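Local coordinates for protein flap endonuclease 1 (Desulfurococcus amylolyticus, PDB 3ORY) that probably cleaves the 5' flaps of branched DNA, as a flap endonuclease of the XPG family from a hyperthermophilic archaeon, at residues 8-12 / 47-51; 108-112 / 137-141; 232-236 / 265-269; 237-242 / 294-298. All coordinates share one frame; numbering follows the deposited sequence.

Contact 1. Residues 8-12 / 47-51; sequences GVDMG and YQFLA
The side-chain amide of Gln48 pairs with the backbone of Val9 through two hydrogen bonds. Val9 N donates to Gln48 OE1 at 2.9 Å, and Gln48 NE2 donates to Val9 O, also at 2.9 Å and nearly straight (174°). Both use a lone pair in the carbonyl plane. This fixes the rotation of the amide. Gln48 reaches Val9 because its chain bends at chi2 (-43°).

The tight part lies at Met11. Its CE sits over the centre of the Tyr47 ring, 3.6 Å from the centroid and almost on the ring normal. SD lies over the same face, a Met-aromatic contact. Met11 CG also touches Tyr47 CB at 3.7 Å. Bends at chi2 and chi3 fold the methionine over the ring.

The other end is nearer solvent. Val9 CG1 meets Ala51 CB at 3.7 Å, but both residues are partly exposed and Gly8 is exposed.

The loop segment 8-12 thus lies along helix 42-52, ahead of strand 24-26. Met11 and Tyr47 both reach Glu104 of helix 102-125, and Asp10 forms a salt bridge with Arg107 of that helix.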
loop_
_atom_site.group_PDB
_atom_site.type_symbol
_atom_site.label_atom_id
_atom_site.label_comp_id
_atom_site.label_asym_id
_atom_site.label_seq_id
_atom_site.Cartn_x
_atom_site.Cartn_y
_atom_site.Cartn_z
ATOM N N GLY A 8 6.122 6.061 3.729
ATOM C CA GLY A 8 4.894 6.281 2.907
ATOM C C GLY A 8 3.709 6.555 3.817
ATOM O O GLY A 8 3.901 6.923 4.983
ATOM N N VAL A 9 2.493 6.365 3.305
ATOM C CA VAL A 9 1.269 6.692 4.056
ATOM C C VAL A 9 0.506 5.447 4.537
ATOM O O VAL A 9 0.420 4.451 3.823
ATOM C CB VAL A 9 0.320 7.630 3.260
ATOM C CG1 VAL A 9 0.905 9.034 3.172
ATOM C CG2 VAL A 9 0.036 7.080 1.863
ATOM N N ASP A 10 -0.021 5.507 5.756
ATOM C CA ASP A 10 -0.772 4.388 6.323
ATOM C C ASP A 10 -2.231 4.503 5.922
ATOM O O ASP A 10 -2.933 5.429 6.358
ATOM C CB ASP A 10 -0.657 4.349 7.855
ATOM C CG ASP A 10 -1.704 3.425 8.495
ATOM O OD1 ASP A 10 -2.008 2.342 7.924
ATOM O OD2 ASP A 10 -2.218 3.778 9.579
ATOM N N MET A 11 -2.681 3.564 5.095
ATOM C CA MET A 11 -4.061 3.566 4.590
ATOM C C MET A 11 -4.868 2.374 5.119
ATOM O O MET A 11 -5.953 2.075 4.606
ATOM C CB MET A 11 -4.079 3.546 3.054
ATOM C CG MET A 11 -3.416 4.744 2.364
ATOM S SD MET A 11 -4.023 6.345 2.898
ATOM C CE MET A 11 -5.752 6.287 2.440
ATOM N N GLY A 12 -4.355 1.704 6.148
ATOM C CA GLY A 12 -4.992 0.485 6.615
ATOM C C GLY A 12 -4.702 0.191 8.064
ATOM O O GLY A 12 -4.990 0.999 8.941
ATOM N N TYR A 47 -2.211 4.975 -3.614
ATOM C CA TYR A 47 -2.096 5.927 -2.515
ATOM C C TYR A 47 -0.646 6.319 -2.222
ATOM O O TYR A 47 -0.360 7.499 -1.953
ATOM C CB TYR A 47 -2.801 5.401 -1.248
ATOM C CG TYR A 47 -4.261 5.810 -1.200
ATOM C CD1 TYR A 47 -4.621 7.165 -1.213
ATOM C CD2 TYR A 47 -5.278 4.861 -1.175
ATOM C CE1 TYR A 47 -5.947 7.561 -1.178
ATOM C CE2 TYR A 47 -6.636 5.253 -1.150
ATOM C CZ TYR A 47 -6.947 6.600 -1.148
ATOM O OH TYR A 47 -8.255 7.012 -1.127
ATOM N N GLN A 48 0.264 5.342 -2.276
ATOM C CA GLN A 48 1.694 5.640 -2.085
ATOM C C GLN A 48 2.212 6.608 -3.149
ATOM O O GLN A 48 2.905 7.581 -2.820
ATOM C CB GLN A 48 2.555 4.374 -2.071
ATOM C CG GLN A 48 2.229 3.377 -0.968
ATOM C CD GLN A 48 1.977 4.021 0.391
ATOM O OE1 GLN A 48 2.711 4.919 0.832
ATOM N NE2 GLN A 48 0.947 3.542 1.077
ATOM N N PHE A 49 1.850 6.348 -4.406
ATOM C CA PHE A 49 2.257 7.208 -5.524
ATOM C C PHE A 49 1.660 8.614 -5.407
ATOM O O PHE A 49 2.332 9.620 -5.689
ATOM C CB PHE A 49 1.856 6.576 -6.858
ATOM C CG PHE A 49 2.429 5.197 -7.079
ATOM C CD1 PHE A 49 3.713 4.876 -6.644
ATOM C CD2 PHE A 49 1.686 4.226 -7.758
ATOM C CE1 PHE A 49 4.252 3.595 -6.847
ATOM C CE2 PHE A 49 2.216 2.945 -7.978
ATOM C CZ PHE A 49 3.502 2.630 -7.526
ATOM N N LEU A 50 0.401 8.680 -4.983
ATOM C CA LEU A 50 -0.263 9.962 -4.771
ATOM C C LEU A 50 0.470 10.824 -3.747
ATOM O O LEU A 50 0.586 12.038 -3.925
ATOM C CB LEU A 50 -1.733 9.765 -4.363
ATOM C CG LEU A 50 -2.711 9.366 -5.464
ATOM C CD1 LEU A 50 -4.091 9.007 -4.874
ATOM C CD2 LEU A 50 -2.852 10.479 -6.506
ATOM N N ALA A 51 0.989 10.189 -2.698
ATOM C CA ALA A 51 1.692 10.896 -1.635
ATOM C C ALA A 51 3.170 11.164 -1.955
ATOM O O ALA A 51 3.716 12.200 -1.564
ATOM C CB ALA A 51 1.572 10.114 -0.314
#

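Contact 2. Residues 108-112 / 137-141; sequences RKAVK and MSAKL
Arg108 holds the backbone carbonyl of Ser138 side-on with two nitrogens. NE and NH2 each lie 3.2 Å from Ser138 O, so one oxygen takes both bonds. Neither bond is straight, with N-H...O angles of 144° for NE and 142° for NH2. NH2 comes nearly in line with the C=O, while NE approaches from above the carbonyl plane.

The flat guanidinium is sandwiched. Lys140 crosses one face at about a right angle. Its CG is 3.4 Å from Arg108 CZ, and its CE reaches the two terminal nitrogens. Lys112 CD covers the opposite face. The aliphatic parts of two lysines therefore pack on the arginine. The charged end of Lys140 is not far off, with NZ 4.5 Å from Arg108 NH2. Any repulsion there is probably eased by solvent, since Lys140 is exposed.

Ser138 fits beside the helix. Its OG touches Val111 CG1 at 3.6 Å and Lys112 CG at 3.7 Å.

The extended chain of Arg108, with CG anti to the backbone N (chi1 -175°), carries the guanidinium across to the loop. Further out, loop 137-141 is held from behind: Met137 O accepts from Arg54, and Ala139 and Leu141 pack on Leu50 of helix 42-52.

The contact joins the base of a long helix, 102-125, to the loop that follows helix 128-134. Two helices rising from the nuclease body in this way fit the helical arch, or clamp, of flap endonucleases, which is thought to receive the 5' flap.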
loop_
_atom_site.group_PDB
_atom_site.type_symbol
_atom_site.label_atom_id
_atom_site.label_comp_id
_atom_site.label_asym_id
_atom_site.label_seq_id
_atom_site.Cartn_x
_atom_site.Cartn_y
_atom_site.Cartn_z
ATOM N N ARG A 108 -7.290 8.713 5.630
ATOM C CA ARG A 108 -7.074 9.995 4.945
ATOM C C ARG A 108 -7.505 11.195 5.806
ATOM O O ARG A 108 -6.746 12.155 5.969
ATOM C CB ARG A 108 -7.785 10.013 3.584
ATOM C CG ARG A 108 -7.506 11.265 2.791
ATOM C CD ARG A 108 -8.274 11.330 1.484
ATOM N NE ARG A 108 -8.208 12.698 0.960
ATOM C CZ ARG A 108 -9.058 13.676 1.283
ATOM N NH1 ARG A 108 -10.068 13.445 2.126
ATOM N NH2 ARG A 108 -8.904 14.891 0.758
ATOM N N LYS A 109 -8.717 11.128 6.357
ATOM C CA LYS A 109 -9.224 12.182 7.237
ATOM C C LYS A 109 -8.292 12.423 8.437
ATOM O O LYS A 109 -7.987 13.575 8.754
ATOM C CB LYS A 109 -10.660 11.886 7.685
ATOM C CG LYS A 109 -11.276 12.938 8.629
ATOM C CD LYS A 109 -12.665 13.386 8.139
ATOM C CE LYS A 109 -13.397 14.266 9.169
ATOM N NZ LYS A 109 -14.028 13.436 10.247
ATOM N N ALA A 110 -7.819 11.348 9.069
ATOM C CA ALA A 110 -6.896 11.468 10.211
ATOM C C ALA A 110 -5.566 12.134 9.842
ATOM O O ALA A 110 -5.074 12.989 10.585
ATOM C CB ALA A 110 -6.650 10.110 10.870
ATOM N N VAL A 111 -4.988 11.738 8.707
ATOM C CA VAL A 111 -3.741 12.342 8.215
ATOM C C VAL A 111 -3.921 13.849 7.976
ATOM O O VAL A 111 -3.104 14.655 8.434
ATOM C CB VAL A 111 -3.206 11.615 6.942
ATOM C CG1 VAL A 111 -2.267 12.501 6.134
ATOM C CG2 VAL A 111 -2.498 10.331 7.331
ATOM N N LYS A 112 -5.007 14.213 7.294
ATOM C CA LYS A 112 -5.337 15.620 7.002
ATOM C C LYS A 112 -5.500 16.484 8.248
ATOM O O LYS A 112 -5.008 17.617 8.285
ATOM C CB LYS A 112 -6.623 15.707 6.180
ATOM C CG LYS A 112 -6.467 15.357 4.721
ATOM C CD LYS A 112 -7.829 15.232 4.038
ATOM C CE LYS A 112 -8.722 16.447 4.251
ATOM N NZ LYS A 112 -8.210 17.683 3.576
ATOM N N MET A 137 -1.097 18.442 0.284
ATOM C CA MET A 137 -2.467 17.942 0.324
ATOM C C MET A 137 -2.531 16.433 0.116
ATOM O O MET A 137 -1.752 15.870 -0.659
ATOM C CB MET A 137 -3.374 18.691 -0.663
ATOM C CG MET A 137 -3.075 18.484 -2.136
ATOM S SD MET A 137 -4.504 18.934 -3.160
ATOM C CE MET A 137 -5.502 17.443 -3.024
ATOM N N SER A 138 -3.452 15.787 0.830
ATOM C CA SER A 138 -3.708 14.363 0.665
ATOM C C SER A 138 -4.724 14.194 -0.452
ATOM O O SER A 138 -5.899 14.544 -0.295
ATOM C CB SER A 138 -4.256 13.757 1.957
ATOM O OG SER A 138 -3.404 14.045 3.053
ATOM N N ALA A 139 -4.266 13.679 -1.587
ATOM C CA ALA A 139 -5.133 13.488 -2.738
ATOM C C ALA A 139 -6.118 12.336 -2.510
ATOM O O ALA A 139 -5.777 11.331 -1.877
ATOM C CB ALA A 139 -4.300 13.252 -3.990
ATOM N N LYS A 140 -7.340 12.495 -3.006
ATOM C CA LYS A 140 -8.331 11.420 -2.975
ATOM C C LYS A 140 -8.123 10.466 -4.152
ATOM O O LYS A 140 -7.937 10.898 -5.287
ATOM C CB LYS A 140 -9.752 11.989 -3.022
ATOM C CG LYS A 140 -10.190 12.707 -1.762
ATOM C CD LYS A 140 -11.499 13.498 -1.948
ATOM C CE LYS A 140 -11.903 14.239 -0.653
ATOM N NZ LYS A 140 -13.071 15.147 -0.819
ATOM N N LEU A 141 -8.148 9.166 -3.882
ATOM C CA LEU A 141 -8.183 8.172 -4.961
ATOM C C LEU A 141 -9.628 7.988 -5.406
ATOM O O LEU A 141 -10.484 7.646 -4.597
ATOM C CB LEU A 141 -7.597 6.832 -4.495
ATOM C CG LEU A 141 -7.557 5.705 -5.539
ATOM C CD1 LEU A 141 -6.647 6.099 -6.714
ATOM C CD2 LEU A 141 -7.095 4.404 -4.892
#

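Contact 3. Residues 232-236 / 265-269; sequences QLGIT and LQLVK
Lys269 NZ donates to the backbone oxygen Leu233 O at 2.8 Å, the shortest polar contact here. The ammonium lies 24° out of the carbonyl plane. A bend at chi3 (86°) turns the end of the lysine toward this oxygen.

Gly234, the next residue, has left helical geometry with positive phi in a Schellman motif, so the lysine meets the chain at the C-terminal turn of helix 226-233.

On the way, the lysine chain runs over Ile235. Lys269 CG is 3.6 Å from Ile235 CG2, and CD lies at 3.8 Å from the same methyl. The two side chains cross at about a right angle. Ile235 CG2 also meets Leu265 CD1 at 4.1 Å. Leu265 presents its other methyl to Leu233: the two CD2 atoms are 4.1 Å apart. The leucine thus bridges the two apolar residues, one methyl to each.

Below this layer, Ile235 and Leu265 both pack on Ile243 of helix 237-247. Thr236 caps the start of that helix by accepting from Asn239 N.

Chemically, this is an apolar patch with one ammonium-to-carbonyl hydrogen bond at its exposed side. The C-terminal end of a helix carries partial negative charge, so the ammonium there probably gains electrostatically. The methylenes of Lys269 meanwhile cover the buried Ile235.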
loop_
_atom_site.group_PDB
_atom_site.type_symbol
_atom_site.label_atom_id
_atom_site.label_comp_id
_atom_site.label_asym_id
_atom_site.label_seq_id
_atom_site.Cartn_x
_atom_site.Cartn_y
_atom_site.Cartn_z
ATOM N N GLN A 232 7.252 -15.070 17.224
ATOM C CA GLN A 232 8.078 -14.056 17.902
ATOM C C GLN A 232 7.247 -13.184 18.838
ATOM O O GLN A 232 7.678 -12.858 19.941
ATOM C CB GLN A 232 8.816 -13.162 16.895
ATOM C CG GLN A 232 10.022 -13.807 16.242
ATOM C CD GLN A 232 11.021 -14.335 17.254
ATOM O OE1 GLN A 232 11.456 -13.612 18.161
ATOM N NE2 GLN A 232 11.379 -15.610 17.117
ATOM N N LEU A 233 6.051 -12.817 18.392
ATOM C CA LEU A 233 5.142 -12.026 19.227
ATOM C C LEU A 233 4.464 -12.858 20.313
ATOM O O LEU A 233 3.902 -12.309 21.256
ATOM C CB LEU A 233 4.091 -11.312 18.368
ATOM C CG LEU A 233 4.525 -10.058 17.599
ATOM C CD1 LEU A 233 3.353 -9.458 16.848
ATOM C CD2 LEU A 233 5.121 -9.022 18.531
ATOM N N GLY A 234 4.517 -14.181 20.173
ATOM C CA GLY A 234 3.865 -15.093 21.116
ATOM C C GLY A 234 2.347 -15.015 21.069
ATOM O O GLY A 234 1.682 -15.113 22.106
ATOM N N ILE A 235 1.802 -14.809 19.868
ATOM C CA ILE A 235 0.352 -14.656 19.674
ATOM C C ILE A 235 -0.176 -15.596 18.578
ATOM O O ILE A 235 0.581 -16.062 17.735
ATOM C CB ILE A 235 -0.052 -13.189 19.331
ATOM C CG1 ILE A 235 0.594 -12.725 18.019
ATOM C CG2 ILE A 235 0.298 -12.232 20.476
ATOM C CD1 ILE A 235 0.099 -11.368 17.529
ATOM N N THR A 236 -1.475 -15.870 18.616
ATOM C CA THR A 236 -2.146 -16.640 17.580
ATOM C C THR A 236 -2.558 -15.709 16.452
ATOM O O THR A 236 -2.541 -14.481 16.611
ATOM C CB THR A 236 -3.411 -17.320 18.132
ATOM O OG1 THR A 236 -4.332 -16.301 18.541
ATOM C CG2 THR A 236 -3.077 -18.247 19.328
ATOM N N LEU A 265 -1.540 -4.659 21.352
ATOM C CA LEU A 265 -0.809 -5.925 21.489
ATOM C C LEU A 265 -0.766 -6.376 22.948
ATOM O O LEU A 265 -0.957 -7.557 23.263
ATOM C CB LEU A 265 0.616 -5.792 20.942
ATOM C CG LEU A 265 1.589 -6.933 21.284
ATOM C CD1 LEU A 265 1.209 -8.242 20.570
ATOM C CD2 LEU A 265 3.032 -6.535 20.974
ATOM N N GLN A 266 -0.514 -5.413 23.830
ATOM C CA GLN A 266 -0.463 -5.661 25.264
ATOM C C GLN A 266 -1.818 -6.174 25.755
ATOM O O GLN A 266 -1.882 -7.168 26.477
ATOM C CB GLN A 266 -0.062 -4.369 25.990
ATOM C CG GLN A 266 0.883 -4.554 27.152
ATOM C CD GLN A 266 1.357 -3.220 27.713
ATOM O OE1 GLN A 266 0.660 -2.212 27.613
ATOM N NE2 GLN A 266 2.545 -3.212 28.308
ATOM N N LEU A 267 -2.902 -5.518 25.329
ATOM C CA LEU A 267 -4.252 -5.870 25.776
ATOM C C LEU A 267 -4.732 -7.255 25.341
ATOM O O LEU A 267 -5.309 -8.013 26.136
ATOM C CB LEU A 267 -5.272 -4.819 25.331
ATOM C CG LEU A 267 -5.185 -3.429 25.969
ATOM C CD1 LEU A 267 -6.233 -2.487 25.363
ATOM C CD2 LEU A 267 -5.320 -3.494 27.499
ATOM N N VAL A 268 -4.521 -7.567 24.068
ATOM C CA VAL A 268 -4.940 -8.851 23.522
ATOM C C VAL A 268 -4.189 -9.989 24.223
ATOM O O VAL A 268 -4.779 -11.019 24.538
ATOM C CB VAL A 268 -4.759 -8.894 21.990
ATOM C CG1 VAL A 268 -4.890 -10.309 21.474
ATOM C CG2 VAL A 268 -5.805 -7.984 21.313
ATOM N N LYS A 269 -2.900 -9.787 24.490
ATOM C CA LYS A 269 -2.122 -10.788 25.223
ATOM C C LYS A 269 -2.570 -10.953 26.684
ATOM O O LYS A 269 -2.644 -12.069 27.185
ATOM C CB LYS A 269 -0.623 -10.503 25.124
ATOM C CG LYS A 269 -0.064 -10.767 23.721
ATOM C CD LYS A 269 1.394 -10.354 23.590
ATOM C CE LYS A 269 2.343 -11.454 24.042
ATOM N NZ LYS A 269 3.748 -11.028 23.761
#

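Contact 4. Residues 237-242 / 294-298; sequences LENLID and KKYFL. With PO4 (phosphate ion), chain D.
The charged part is centred on Lys294. Its NZ forms a salt bridge with Glu238 OE1 at 2.8 Å, approaching from above the carboxylate plane. The same nitrogen donates to O2 of a bound phosphate at 3.1 Å. The lysine chain is extended as far as CD and bends at chi3 (73°), which brings the ammonium between the carboxylate and the anion. Two negative groups therefore share this one ammonium, which probably favours its charged form. Backbone N atoms of Ile274 and Glu275 also bind the phosphate. The ion probably comes from the crystallisation liquor; such ions often mark pockets, so the site may suit an anion.

Mixed polar and apolar touches come next. Asp242 OD1 lies 3.6 Å from Lys294 CD. Glu238 OE2 rests 3.7 Å from Leu298 CD1.

The apolar part is built around Ile241. Its CD1 meets Phe297 CB and Leu298 CD2, both at 3.7 Å. Its CG2 packs on the backbone of Lys294, 3.8 Å from CA. Leu237 CD2 extends the patch to Leu298 CD2 at 4.0 Å.

Helices 237-247 and 290-298 run at 119° to each other over these short segments, with axes 9.8 Å apart at closest approach. Behind them, Phe297 stacks on Phe193 and packs on Leu192 of helix 189-192. Leu237 and Leu240 pack on helix 226-233, while Asp242 touches Val268 of helix 261-271.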
loop_
_atom_site.group_PDB
_atom_site.type_symbol
_atom_site.label_atom_id
_atom_site.label_comp_id
_atom_site.label_asym_id
_atom_site.label_seq_id
_atom_site.Cartn_x
_atom_site.Cartn_y
_atom_site.Cartn_z
ATOM N N LEU A 237 -2.959 -16.279 15.317
ATOM C CA LEU A 237 -3.503 -15.488 14.219
ATOM C C LEU A 237 -4.762 -14.733 14.672
ATOM O O LEU A 237 -4.943 -13.563 14.330
ATOM C CB LEU A 237 -3.796 -16.361 12.985
ATOM C CG LEU A 237 -4.450 -15.651 11.782
ATOM C CD1 LEU A 237 -3.617 -14.479 11.243
ATOM C CD2 LEU A 237 -4.768 -16.636 10.649
ATOM N N GLU A 238 -5.628 -15.389 15.446
ATOM C CA GLU A 238 -6.815 -14.695 15.986
ATOM C C GLU A 238 -6.422 -13.475 16.827
ATOM O O GLU A 238 -7.046 -12.421 16.708
ATOM C CB GLU A 238 -7.729 -15.648 16.776
ATOM C CG GLU A 238 -8.551 -16.566 15.871
ATOM C CD GLU A 238 -9.613 -17.351 16.619
ATOM O OE1 GLU A 238 -10.035 -16.919 17.718
ATOM O OE2 GLU A 238 -10.038 -18.399 16.094
ATOM N N ASN A 239 -5.390 -13.623 17.661
ATOM C CA ASN A 239 -4.832 -12.494 18.421
ATOM C C ASN A 239 -4.391 -11.364 17.489
ATOM O O ASN A 239 -4.684 -10.196 17.753
ATOM C CB ASN A 239 -3.609 -12.902 19.248
ATOM C CG ASN A 239 -3.921 -13.871 20.398
ATOM O OD1 ASN A 239 -5.072 -14.053 20.847
ATOM N ND2 ASN A 239 -2.867 -14.497 20.884
ATOM N N LEU A 240 -3.683 -11.707 16.406
ATOM C CA LEU A 240 -3.217 -10.692 15.445
ATOM C C LEU A 240 -4.390 -9.948 14.798
ATOM O O LEU A 240 -4.381 -8.711 14.672
ATOM C CB LEU A 240 -2.345 -11.325 14.348
ATOM C CG LEU A 240 -1.695 -10.329 13.368
ATOM C CD1 LEU A 240 -0.642 -9.458 14.096
ATOM C CD2 LEU A 240 -1.073 -11.006 12.162
ATOM N N ILE A 241 -5.391 -10.709 14.366
ATOM C CA ILE A 241 -6.604 -10.115 13.816
ATOM C C ILE A 241 -7.248 -9.178 14.850
ATOM O O ILE A 241 -7.659 -8.065 14.519
ATOM C CB ILE A 241 -7.594 -11.206 13.345
ATOM C CG1 ILE A 241 -7.035 -11.910 12.104
ATOM C CG2 ILE A 241 -8.975 -10.597 13.060
ATOM C CD1 ILE A 241 -7.795 -13.205 11.709
ATOM N N ASP A 242 -7.313 -9.619 16.102
ATOM C CA ASP A 242 -7.917 -8.806 17.147
ATOM C C ASP A 242 -7.160 -7.488 17.350
ATOM O O ASP A 242 -7.778 -6.449 17.600
ATOM C CB ASP A 242 -8.029 -9.588 18.464
ATOM C CG ASP A 242 -9.289 -10.465 18.520
ATOM O OD1 ASP A 242 -10.119 -10.410 17.590
ATOM O OD2 ASP A 242 -9.459 -11.218 19.491
ATOM N N LYS A 294 -13.642 -10.707 13.234
ATOM C CA LYS A 294 -12.555 -11.682 13.337
ATOM C C LYS A 294 -12.793 -12.898 12.436
ATOM O O LYS A 294 -11.920 -13.284 11.637
ATOM C CB LYS A 294 -12.380 -12.139 14.801
ATOM C CG LYS A 294 -11.271 -13.197 14.975
ATOM C CD LYS A 294 -11.099 -13.638 16.437
ATOM C CE LYS A 294 -12.259 -14.540 16.894
ATOM N NZ LYS A 294 -12.083 -15.049 18.306
ATOM N N LYS A 295 -13.975 -13.501 12.553
ATOM C CA LYS A 295 -14.299 -14.685 11.738
ATOM C C LYS A 295 -14.272 -14.386 10.248
ATOM O O LYS A 295 -13.932 -15.266 9.437
ATOM C CB LYS A 295 -15.645 -15.300 12.143
ATOM C CG LYS A 295 -15.650 -15.874 13.567
ATOM C CD LYS A 295 -16.999 -16.539 13.886
ATOM C CE LYS A 295 -17.002 -17.166 15.286
ATOM N NZ LYS A 295 -15.853 -18.097 15.473
ATOM N N TYR A 296 -14.645 -13.158 9.877
ATOM C CA TYR A 296 -14.541 -12.752 8.477
ATOM C C TYR A 296 -13.074 -12.695 8.031
ATOM O O TYR A 296 -12.714 -13.237 6.983
ATOM C CB TYR A 296 -15.238 -11.406 8.189
ATOM C CG TYR A 296 -15.029 -11.035 6.749
ATOM C CD1 TYR A 296 -15.788 -11.637 5.748
ATOM C CD2 TYR A 296 -14.009 -10.150 6.371
ATOM C CE1 TYR A 296 -15.574 -11.338 4.407
ATOM C CE2 TYR A 296 -13.781 -9.859 5.032
ATOM C CZ TYR A 296 -14.575 -10.451 4.056
ATOM O OH TYR A 296 -14.359 -10.190 2.712
ATOM N N PHE A 297 -12.226 -12.044 8.829
ATOM C CA PHE A 297 -10.786 -12.011 8.524
ATOM C C PHE A 297 -10.194 -13.412 8.366
ATOM O O PHE A 297 -9.323 -13.629 7.523
ATOM C CB PHE A 297 -10.010 -11.203 9.574
ATOM C CG PHE A 297 -9.914 -9.720 9.244
ATOM C CD1 PHE A 297 -8.729 -9.183 8.748
ATOM C CD2 PHE A 297 -11.009 -8.879 9.403
ATOM C CE1 PHE A 297 -8.627 -7.821 8.416
ATOM C CE2 PHE A 297 -10.922 -7.501 9.083
ATOM C CZ PHE A 297 -9.720 -6.980 8.590
ATOM N N LEU A 298 -10.685 -14.364 9.152
ATOM C CA LEU A 298 -10.246 -15.760 9.031
ATOM C C LEU A 298 -10.699 -16.406 7.732
ATOM O O LEU A 298 -10.003 -17.254 7.209
ATOM C CB LEU A 298 -10.726 -16.611 10.222
ATOM C CG LEU A 298 -10.075 -16.352 11.591
ATOM C CD1 LEU A 298 -10.850 -17.082 12.688
ATOM C CD2 LEU A 298 -8.612 -16.782 11.577
HETATM P P PO4 D . -12.531 -12.417 20.762
HETATM O O1 PO4 D . -13.249 -11.154 20.340
HETATM O O2 PO4 D . -13.463 -13.587 20.622
HETATM O O3 PO4 D . -11.334 -12.648 19.891
HETATM O O4 PO4 D . -12.106 -12.217 22.195
#

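The four contacts form two pairs. Contacts 1 and 2 have centres about 9 Å apart and touch through Tyr47 and Leu50 of helix 42-52, which pack on Ala139 and Leu141. Contacts 3 and 4 have centres about 12 Å apart. Centres in different pairs lie about 24 to 31 Å apart. Along the chain, contacts 1 and 2 close in turn before contacts 3 and 4 interleave. The first pair ties the N-terminal segment and what is probably the base of the helical arch to the nuclease body. Contact 3 sets the end of helix 226-233 against helix 261-271, contact 4 sets helix 237-247 against helix 290-298, and Asn239 and Asp242 touch Val268 between them. Helices 237-247 and 261-271, with the turn between them, are consistent with the DNA-binding helix-three-turn-helix of this family.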